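Local coordinates for protein tail lysozyme, putative (Geobacter sulfurreducens, PDB 2IA7) that is of unknown function but, as a putative tail lysozyme of the gp25-like baseplate wedge family, probably belongs to a phage-tail-like assembly, at residues 36-41 and 109-114; 62-67 and 72-77. All blocks are in the same frame, centred on the assembly; numbering follows the deposited sequence. Where two conformers were deposited one is given.

Contact 1 of 2, residues 36-41 and 109-114; sequences ESIRII and IDIEYR
I38 reaches out from the helix and lays its terminal methyl on the ring of Y113, which comes from the opposite direction off the strand. The methyl sits over one face of the ring, not at its edge: CD1 of I38 lies 3.9 Å from the centroid of the Y113 ring, 25° off the normal, a CH-pi contact. It is displaced toward the hydroxyl half, and the nearest ring atom is Y113 CE2, 3.6 Å from I38 CD1, with CZ almost as near.

In I38, CG1 lies anti to the carbonyl carbon (chi1 -69°) and CD1 continues the chain outward, extended, to the ring. With Y113 CG between backbone N and carbonyl carbon (chi1 64°), the ring is carried toward the helix, one face to I38 CD1.

The other branch of I38 works on a different neighbour. CG2 faces I111, two residues back along the strand, and stands 4.3 Å from I111 CD1, a looser apolar touch. I38 therefore spreads its two branches over successive inward-facing side chains of one strand, CD1 for the aromatic and CG2 for the aliphatic. The backbones stay well apart, 9.7 Å between the CA atoms of I38 and I111, and side chains alone bridge the gap.

All three residues are buried. L83 of helix 69-86, I90 of strand 90-98 and L124 of strand 120-129 also touch I38. This is helix-on-sheet packing: in this gp25-like chain helix 30-42 lies on one face of the three-stranded antiparallel sheet, over its middle strand 106-115, with helix 69-86 sharing the interface.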
ATOM      1  N   GLU A  36       9.235   2.478   4.686  1.00 14.45           N
ATOM      2  CA  GLU A  36       8.521   2.172   5.923  1.00 14.38           C
ATOM      3  C   GLU A  36       7.163   2.871   5.994  1.00 13.58           C
ATOM      4  O   GLU A  36       6.181   2.284   6.396  1.00 14.17           O
ATOM      5  CB  GLU A  36       9.395   2.535   7.107  1.00 17.72           C
ATOM      6  CG  GLU A  36       8.831   2.128   8.429  1.00 19.09           C
ATOM      7  CD  GLU A  36       9.746   2.533   9.562  1.00 18.80           C
ATOM      8  OE1 GLU A  36       9.642   3.680   9.995  1.00 22.91           O
ATOM      9  OE2 GLU A  36      10.578   1.708   9.980  1.00 27.73           O
ATOM     10  N   SER A  37       7.147   4.134   5.617  1.00 15.51           N
ATOM     11  CA  SER A  37       5.918   4.926   5.575  0.50 13.53           C
ATOM     12  C   SER A  37       4.842   4.301   4.653  1.00 13.90           C
ATOM     13  O   SER A  37       3.681   4.160   5.044  1.00 14.82           O
ATOM     14  CB  SER A  37       6.203   6.365   5.128  0.50 13.72           C
ATOM     15  OG  SER A  37       4.973   7.067   4.971  0.50  9.86           O
ATOM     16  N   ILE A  38       5.248   3.898   3.457  1.00 14.35           N
ATOM     17  CA  ILE A  38       4.388   3.180   2.550  1.00 14.21           C
ATOM     18  C   ILE A  38       3.785   1.949   3.241  1.00 15.11           C
ATOM     19  O   ILE A  38       2.565   1.761   3.232  1.00 14.82           O
ATOM     20  CB  ILE A  38       5.094   2.744   1.265  1.00 14.43           C
ATOM     21  CG1 ILE A  38       5.422   3.987   0.419  1.00 17.08           C
ATOM     22  CG2 ILE A  38       4.201   1.848   0.443  1.00 16.16           C
ATOM     23  CD1 ILE A  38       6.423   3.685  -0.726  1.00 17.18           C
ATOM     24  N   ARG A  39       4.605   1.198   3.915  1.00 14.15           N
ATOM     25  CA  ARG A  39       4.100   0.012   4.586  1.00 13.47           C
ATOM     26  C   ARG A  39       3.156   0.335   5.716  1.00 14.27           C
ATOM     27  O   ARG A  39       2.204  -0.393   5.968  1.00 15.21           O
ATOM     28  CB  ARG A  39       5.252  -0.873   5.066  1.00 12.83           C
ATOM     29  CG  ARG A  39       6.106  -1.441   3.933  1.00 13.99           C
ATOM     30  CD  ARG A  39       7.202  -2.384   4.409  1.00 16.23           C
ATOM     31  NE  ARG A  39       8.236  -1.825   5.289  1.00 22.14           N
ATOM     32  CZ  ARG A  39       9.439  -1.364   4.920  1.00 20.03           C
ATOM     33  NH1 ARG A  39       9.892  -1.458   3.679  1.00 21.28           N
ATOM     34  NH2 ARG A  39      10.262  -0.952   5.873  1.00 17.89           N
ATOM     35  N   ILE A  40       3.467   1.386   6.480  1.00 13.54           N
ATOM     36  CA  ILE A  40       2.580   1.853   7.559  1.00 13.11           C
ATOM     37  C   ILE A  40       1.241   2.267   7.027  1.00 14.08           C
ATOM     38  O   ILE A  40       0.209   1.853   7.539  1.00 14.98           O
ATOM     39  CB  ILE A  40       3.206   2.994   8.364  1.00 14.22           C
ATOM     40  CG1 ILE A  40       4.420   2.496   9.157  1.00 13.62           C
ATOM     41  CG2 ILE A  40       2.238   3.620   9.313  1.00 15.47           C
ATOM     42  CD1 ILE A  40       5.319   3.621   9.649  1.00 15.33           C
ATOM     43  N   ILE A  41       1.246   3.071   5.987  1.00 13.82           N
ATOM     44  CA  ILE A  41       0.002   3.563   5.425  1.00 13.40           C
ATOM     45  C   ILE A  41      -0.909   2.458   4.934  1.00 14.03           C
ATOM     46  O   ILE A  41      -2.083   2.416   5.262  1.00 15.96           O
ATOM     47  CB  ILE A  41       0.274   4.554   4.260  1.00 13.30           C
ATOM     48  CG1 ILE A  41       0.983   5.790   4.784  1.00 13.80           C
ATOM     49  CG2 ILE A  41      -1.033   4.919   3.513  1.00 15.60           C
ATOM     50  CD1 ILE A  41       1.787   6.507   3.742  1.00 14.34           C
ATOM     51  N   ILE A 109       0.884  -6.242  -4.078  1.00 15.00           N
ATOM     52  CA  ILE A 109       0.820  -4.946  -4.759  1.00 14.95           C
ATOM     53  C   ILE A 109       2.220  -4.568  -5.141  1.00 15.98           C
ATOM     54  O   ILE A 109       3.068  -4.349  -4.300  1.00 17.08           O
ATOM     55  CB  ILE A 109       0.194  -3.848  -3.924  1.00 13.98           C
ATOM     56  CG1 ILE A 109      -1.058  -4.414  -3.224  1.00 17.91           C
ATOM     57  CG2 ILE A 109      -0.090  -2.673  -4.806  1.00 17.08           C
ATOM     58  CD1 ILE A 109      -2.191  -4.891  -4.108  1.00 15.24           C
ATOM     59  N   ASP A 110       2.495  -4.559  -6.442  1.00 14.91           N
ATOM     60  CA  ASP A 110       3.774  -4.114  -6.981  1.00 12.73           C
ATOM     61  C   ASP A 110       3.674  -2.604  -7.210  1.00 15.85           C
ATOM     62  O   ASP A 110       2.873  -2.139  -8.009  1.00 15.65           O
ATOM     63  CB  ASP A 110       4.041  -4.820  -8.276  1.00 12.73           C
ATOM     64  CG  ASP A 110       4.156  -6.343  -8.097  1.00 21.94           C
ATOM     65  OD1 ASP A 110       4.931  -6.788  -7.267  1.00 18.14           O
ATOM     66  OD2 ASP A 110       3.504  -7.049  -8.953  1.00 20.04           O
ATOM     67  N   ILE A 111       4.486  -1.853  -6.482  1.00 13.75           N
ATOM     68  CA  ILE A 111       4.475  -0.437  -6.424  1.00 13.63           C
ATOM     69  C   ILE A 111       5.829   0.096  -6.896  1.00 13.49           C
ATOM     70  O   ILE A 111       6.842  -0.141  -6.264  1.00 16.85           O
ATOM     71  CB  ILE A 111       4.187   0.074  -4.990  1.00 15.49           C
ATOM     72  CG1 ILE A 111       2.857  -0.492  -4.431  1.00 16.09           C
ATOM     73  CG2 ILE A 111       4.149   1.603  -5.025  1.00 15.76           C
ATOM     74  CD1 ILE A 111       2.652  -0.274  -2.942  1.00 17.64           C
ATOM     75  N   GLU A 112       5.792   0.845  -7.989  1.00 14.29           N
ATOM     76  CA  GLU A 112       7.007   1.506  -8.513  1.00 14.48           C
ATOM     77  C   GLU A 112       6.793   2.977  -8.252  1.00 15.55           C
ATOM     78  O   GLU A 112       5.711   3.521  -8.504  1.00 15.50           O
ATOM     79  CB  GLU A 112       7.228   1.258 -10.017  1.00 17.15           C
ATOM     80  CG  GLU A 112       7.326  -0.165 -10.433  1.00 20.42           C
ATOM     81  CD  GLU A 112       7.561  -0.335 -11.943  1.00 24.61           C
ATOM     82  OE1 GLU A 112       8.371   0.464 -12.521  1.00 29.08           O
ATOM     83  OE2 GLU A 112       6.906  -1.256 -12.524  1.00 25.08           O
ATOM     84  N   TYR A 113       7.798   3.648  -7.721  1.00 15.38           N
ATOM     85  CA  TYR A 113       7.681   5.028  -7.371  1.00 16.57           C
ATOM     86  C   TYR A 113       9.013   5.756  -7.503  1.00 14.32           C
ATOM     87  O   TYR A 113      10.075   5.147  -7.532  1.00 17.17           O
ATOM     88  CB  TYR A 113       7.100   5.159  -5.975  1.00 16.94           C
ATOM     89  CG  TYR A 113       7.965   4.602  -4.865  1.00 15.32           C
ATOM     90  CD1 TYR A 113       8.938   5.403  -4.202  1.00 15.31           C
ATOM     91  CD2 TYR A 113       7.836   3.269  -4.437  1.00 16.94           C
ATOM     92  CE1 TYR A 113       9.705   4.876  -3.165  1.00 17.36           C
ATOM     93  CE2 TYR A 113       8.598   2.757  -3.410  1.00 17.19           C
ATOM     94  CZ  TYR A 113       9.511   3.563  -2.744  1.00 17.00           C
ATOM     95  OH  TYR A 113      10.284   3.019  -1.753  1.00 17.11           O
ATOM     96  N   ARG A 114       8.903   7.064  -7.620  1.00 15.17           N
ATOM     97  CA  ARG A 114      10.042   8.007  -7.714  1.00 16.72           C
ATOM     98  C   ARG A 114      10.103   8.832  -6.426  1.00 13.87           C
ATOM     99  O   ARG A 114       9.099   9.372  -5.956  1.00 15.58           O
ATOM    100  CB  ARG A 114       9.849   8.943  -8.921  1.00 17.42           C
ATOM    101  CG  ARG A 114      10.953   9.941  -9.118  1.00 21.82           C
ATOM    102  CD  ARG A 114      10.696  10.781 -10.369  1.00 22.40           C
ATOM    103  NE  ARG A 114       9.543  11.626 -10.180  1.00 25.56           N
ATOM    104  CZ  ARG A 114       9.552  12.862  -9.686  1.00 24.41           C
ATOM    105  NH1 ARG A 114      10.673  13.453  -9.342  1.00 29.47           N
ATOM    106  NH2 ARG A 114       8.413  13.511  -9.534  1.00 27.12           N
TER

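Contact 2 of 2, residues 62-67 and 72-77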
ATOM      1  N   ARG A  62     -13.153  -2.780   2.955  1.00 23.45           N
ATOM      2  CA  ARG A  62     -13.853  -3.499   1.906  1.00 23.11           C
ATOM      3  C   ARG A  62     -14.107  -4.951   2.280  1.00 22.86           C
ATOM      4  O   ARG A  62     -13.264  -5.568   2.897  1.00 23.53           O
ATOM      5  CB  ARG A  62     -13.017  -3.502   0.653  1.00 22.99           C
ATOM      6  CG  ARG A  62     -12.691  -2.130   0.092  1.00 31.55           C
ATOM      7  CD  ARG A  62     -13.561  -1.848  -1.095  1.00 31.60           C
ATOM      8  NE  ARG A  62     -13.361  -0.497  -1.628  1.00 30.27           N
ATOM      9  CZ  ARG A  62     -14.281   0.118  -2.381  1.00 25.03           C
ATOM     10  NH1 ARG A  62     -15.395  -0.510  -2.688  1.00 27.52           N
ATOM     11  NH2 ARG A  62     -14.068   1.342  -2.830  1.00 29.22           N
ATOM     12  N   VAL A  63     -15.258  -5.481   1.864  1.00 25.95           N
ATOM     13  CA  VAL A  63     -15.515  -6.928   1.870  1.00 27.42           C
ATOM     14  C   VAL A  63     -15.789  -7.314   0.436  1.00 26.02           C
ATOM     15  O   VAL A  63     -16.496  -6.592  -0.256  1.00 28.63           O
ATOM     16  CB  VAL A  63     -16.703  -7.316   2.761  1.00 27.82           C
ATOM     17  CG1 VAL A  63     -16.859  -8.835   2.799  1.00 30.25           C
ATOM     18  CG2 VAL A  63     -16.496  -6.784   4.166  1.00 32.73           C
ATOM     19  N   PHE A  64     -15.173  -8.407  -0.019  1.00 23.07           N
ATOM     20  CA  PHE A  64     -15.284  -8.861  -1.398  1.00 25.25           C
ATOM     21  C   PHE A  64     -15.959 -10.220  -1.455  1.00 27.06           C
ATOM     22  O   PHE A  64     -15.508 -11.158  -0.829  1.00 30.14           O
ATOM     23  CB  PHE A  64     -13.920  -8.951  -2.052  1.00 24.56           C
ATOM     24  CG  PHE A  64     -13.214  -7.647  -2.102  1.00 25.76           C
ATOM     25  CD1 PHE A  64     -13.547  -6.698  -3.058  1.00 26.04           C
ATOM     26  CD2 PHE A  64     -12.254  -7.344  -1.166  1.00 28.78           C
ATOM     27  CE1 PHE A  64     -12.881  -5.467  -3.090  1.00 25.61           C
ATOM     28  CE2 PHE A  64     -11.588  -6.122  -1.203  1.00 26.19           C
ATOM     29  CZ  PHE A  64     -11.922  -5.185  -2.171  1.00 26.13           C
ATOM     30  N   SER A  65     -17.043 -10.298  -2.211  1.00 29.98           N
ATOM     31  CA  SER A  65     -17.723 -11.547  -2.494  1.00 30.33           C
ATOM     32  C   SER A  65     -16.963 -12.233  -3.584  1.00 31.18           C
ATOM     33  O   SER A  65     -16.837 -13.455  -3.601  1.00 32.49           O
ATOM     34  CB  SER A  65     -19.140 -11.277  -3.028  1.00 31.19           C
ATOM     35  OG  SER A  65     -19.966 -10.666  -2.066  1.00 41.01           O
ATOM     36  N   VAL A  66     -16.512 -11.413  -4.530  1.00 29.06           N
ATOM     37  CA  VAL A  66     -15.748 -11.868  -5.670  0.70 29.28           C
ATOM     38  C   VAL A  66     -14.618 -10.883  -5.923  1.00 28.73           C
ATOM     39  O   VAL A  66     -14.777  -9.673  -5.726  1.00 30.14           O
ATOM     40  CB  VAL A  66     -16.629 -11.951  -6.930  0.70 28.90           C
ATOM     41  CG1 VAL A  66     -15.786 -12.216  -8.144  0.70 27.39           C
ATOM     42  CG2 VAL A  66     -17.686 -13.040  -6.765  0.70 29.90           C
ATOM     43  N   ILE A  67     -13.480 -11.396  -6.340  1.00 26.89           N
ATOM     44  CA  ILE A  67     -12.422 -10.523  -6.803  1.00 25.61           C
ATOM     45  C   ILE A  67     -12.202 -10.794  -8.284  1.00 23.65           C
ATOM     46  O   ILE A  67     -11.639 -11.813  -8.664  1.00 23.28           O
ATOM     47  CB  ILE A  67     -11.156 -10.705  -5.974  1.00 26.87           C
ATOM     48  CG1 ILE A  67     -11.451 -10.233  -4.535  1.00 28.13           C
ATOM     49  CG2 ILE A  67     -10.005  -9.913  -6.616  1.00 26.71           C
ATOM     50  CD1 ILE A  67     -10.491 -10.812  -3.515  1.00 33.87           C
ATOM     51  N   LEU A  72      -9.320  -5.892  -9.013  1.00 20.58           N
ATOM     52  CA  LEU A  72      -7.891  -5.669  -8.811  1.00 18.95           C
ATOM     53  C   LEU A  72      -7.577  -4.195  -9.040  1.00 18.46           C
ATOM     54  O   LEU A  72      -6.779  -3.617  -8.291  1.00 16.43           O
ATOM     55  CB  LEU A  72      -7.045  -6.571  -9.726  1.00 18.24           C
ATOM     56  CG  LEU A  72      -7.112  -8.075  -9.421  1.00 17.65           C
ATOM     57  CD1 LEU A  72      -6.328  -8.831 -10.494  1.00 18.74           C
ATOM     58  CD2 LEU A  72      -6.612  -8.489  -8.035  1.00 21.54           C
ATOM     59  N   GLY A  73      -8.189  -3.582 -10.047  1.00 17.12           N
ATOM     60  CA  GLY A  73      -8.015  -2.165 -10.289  1.00 16.83           C
ATOM     61  C   GLY A  73      -8.533  -1.294  -9.171  1.00 17.32           C
ATOM     62  O   GLY A  73      -7.934  -0.294  -8.817  1.00 16.08           O
ATOM     63  N   LEU A  74      -9.636  -1.674  -8.575  1.00 16.74           N
ATOM     64  CA  LEU A  74     -10.174  -0.977  -7.423  1.00 18.54           C
ATOM     65  C   LEU A  74      -9.197  -1.012  -6.258  1.00 19.95           C
ATOM     66  O   LEU A  74      -8.933   0.061  -5.658  1.00 18.50           O
ATOM     67  CB  LEU A  74     -11.481  -1.616  -7.044  1.00 19.59           C
ATOM     68  CG  LEU A  74     -12.303  -1.000  -5.930  1.00 21.37           C
ATOM     69  CD1 LEU A  74     -13.760  -1.254  -6.130  1.00 26.98           C
ATOM     70  CD2 LEU A  74     -11.841  -1.593  -4.618  1.00 22.15           C
ATOM     71  N   ILE A  75      -8.610  -2.188  -5.991  1.00 18.94           N
ATOM     72  CA  ILE A  75      -7.591  -2.381  -4.961  1.00 17.20           C
ATOM     73  C   ILE A  75      -6.368  -1.515  -5.236  1.00 16.81           C
ATOM     74  O   ILE A  75      -5.921  -0.769  -4.371  1.00 16.31           O
ATOM     75  CB  ILE A  75      -7.222  -3.838  -4.826  1.00 17.20           C
ATOM     76  CG1 ILE A  75      -8.468  -4.582  -4.319  1.00 16.70           C
ATOM     77  CG2 ILE A  75      -5.985  -4.037  -3.959  1.00 18.10           C
ATOM     78  CD1 ILE A  75      -8.348  -6.119  -4.587  1.00 20.62           C
ATOM     79  N   GLU A  76      -5.935  -1.518  -6.478  1.00 16.15           N
ATOM     80  CA  GLU A  76      -4.867  -0.651  -6.925  1.00 15.71           C
ATOM     81  C   GLU A  76      -5.149   0.800  -6.611  1.00 13.85           C
ATOM     82  O   GLU A  76      -4.263   1.524  -6.173  1.00 15.79           O
ATOM     83  CB  GLU A  76      -4.622  -0.830  -8.424  1.00 15.17           C
ATOM     84  CG  GLU A  76      -3.931  -2.132  -8.785  1.00 18.14           C
ATOM     85  CD  GLU A  76      -4.157  -2.580 -10.223  1.00 17.67           C
ATOM     86  OE1 GLU A  76      -4.794  -1.830 -11.016  1.00 19.98           O
ATOM     87  OE2 GLU A  76      -3.745  -3.697 -10.545  1.00 18.27           O
ATOM     88  N   ASN A  77      -6.342   1.261  -6.901  1.00 16.47           N
ATOM     89  CA  ASN A  77      -6.592   2.675  -6.826  1.00 15.84           C
ATOM     90  C   ASN A  77      -6.833   3.123  -5.384  1.00 14.66           C
ATOM     91  O   ASN A  77      -6.459   4.242  -5.028  1.00 16.18           O
ATOM     92  CB  ASN A  77      -7.760   3.005  -7.755  1.00 18.35           C
ATOM     93  CG  ASN A  77      -7.389   2.801  -9.229  1.00 18.83           C
ATOM     94  OD1 ASN A  77      -6.200   2.841  -9.586  1.00 21.59           O
ATOM     95  ND2 ASN A  77      -8.389   2.577 -10.091  1.00 20.15           N
TER
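L74 pushes its forked end up against the guanidinium of R62, the two side chains coming from opposite directions. CD2 of L74 lies over one face of the flat group, toward its rim, 3.5 Å from R62 NE; CD1 lies on the same side of the plane, nearer the other end of the group, 3.9 Å from R62 NH1. The arginine chain bends at chi2 (-103°), and this brings the group across the leucine fork.

The same CD2 also closes on F64 from the edge of its ring, near the ring plane, at 4.3 Å from CE1 of F64, so one methyl fills the corner between arginine and phenylalanine. With an alanine here both methyls go, and the R62 guanidinium would probably lose the apolar surface against its face while a gap opens beside the F64 ring edge.

I75 CG1 comes 4.1 Å from F64 CZ, the two side chains passing at a slant. The last bump is I67, whose CG2 fits against CD2 of L72 at 3.9 Å, the two side chains crossing at about a right angle.

Chemically, the loop is held to the first turns of helix 69-86 by apolar contact. The charge of R62 is answered one turn beyond L74, in a salt bridge from NE to E78, so the same side chain gives its face to a leucine and its N-H side to a carboxylate.

In the fold
From the N terminus the chain first runs through helix 30-42, which carries the first half of contact 1, and then enters the long loop that ends in residues 62-67. Contact 2 closes a short loop almost at once, only four residues lying between its segments, and fastens residues 62-67 to the start of helix 69-86. The chain then passes through strand 90-98 to strand 106-115, where contact 1 closes a much wider loop around contact 2, which is nested inside it. Their centres are 18 Å apart, yet they touch: CD1 of I109 packs 3.9 Å from CG2 of I75, joining the middle strand to helix 69-86.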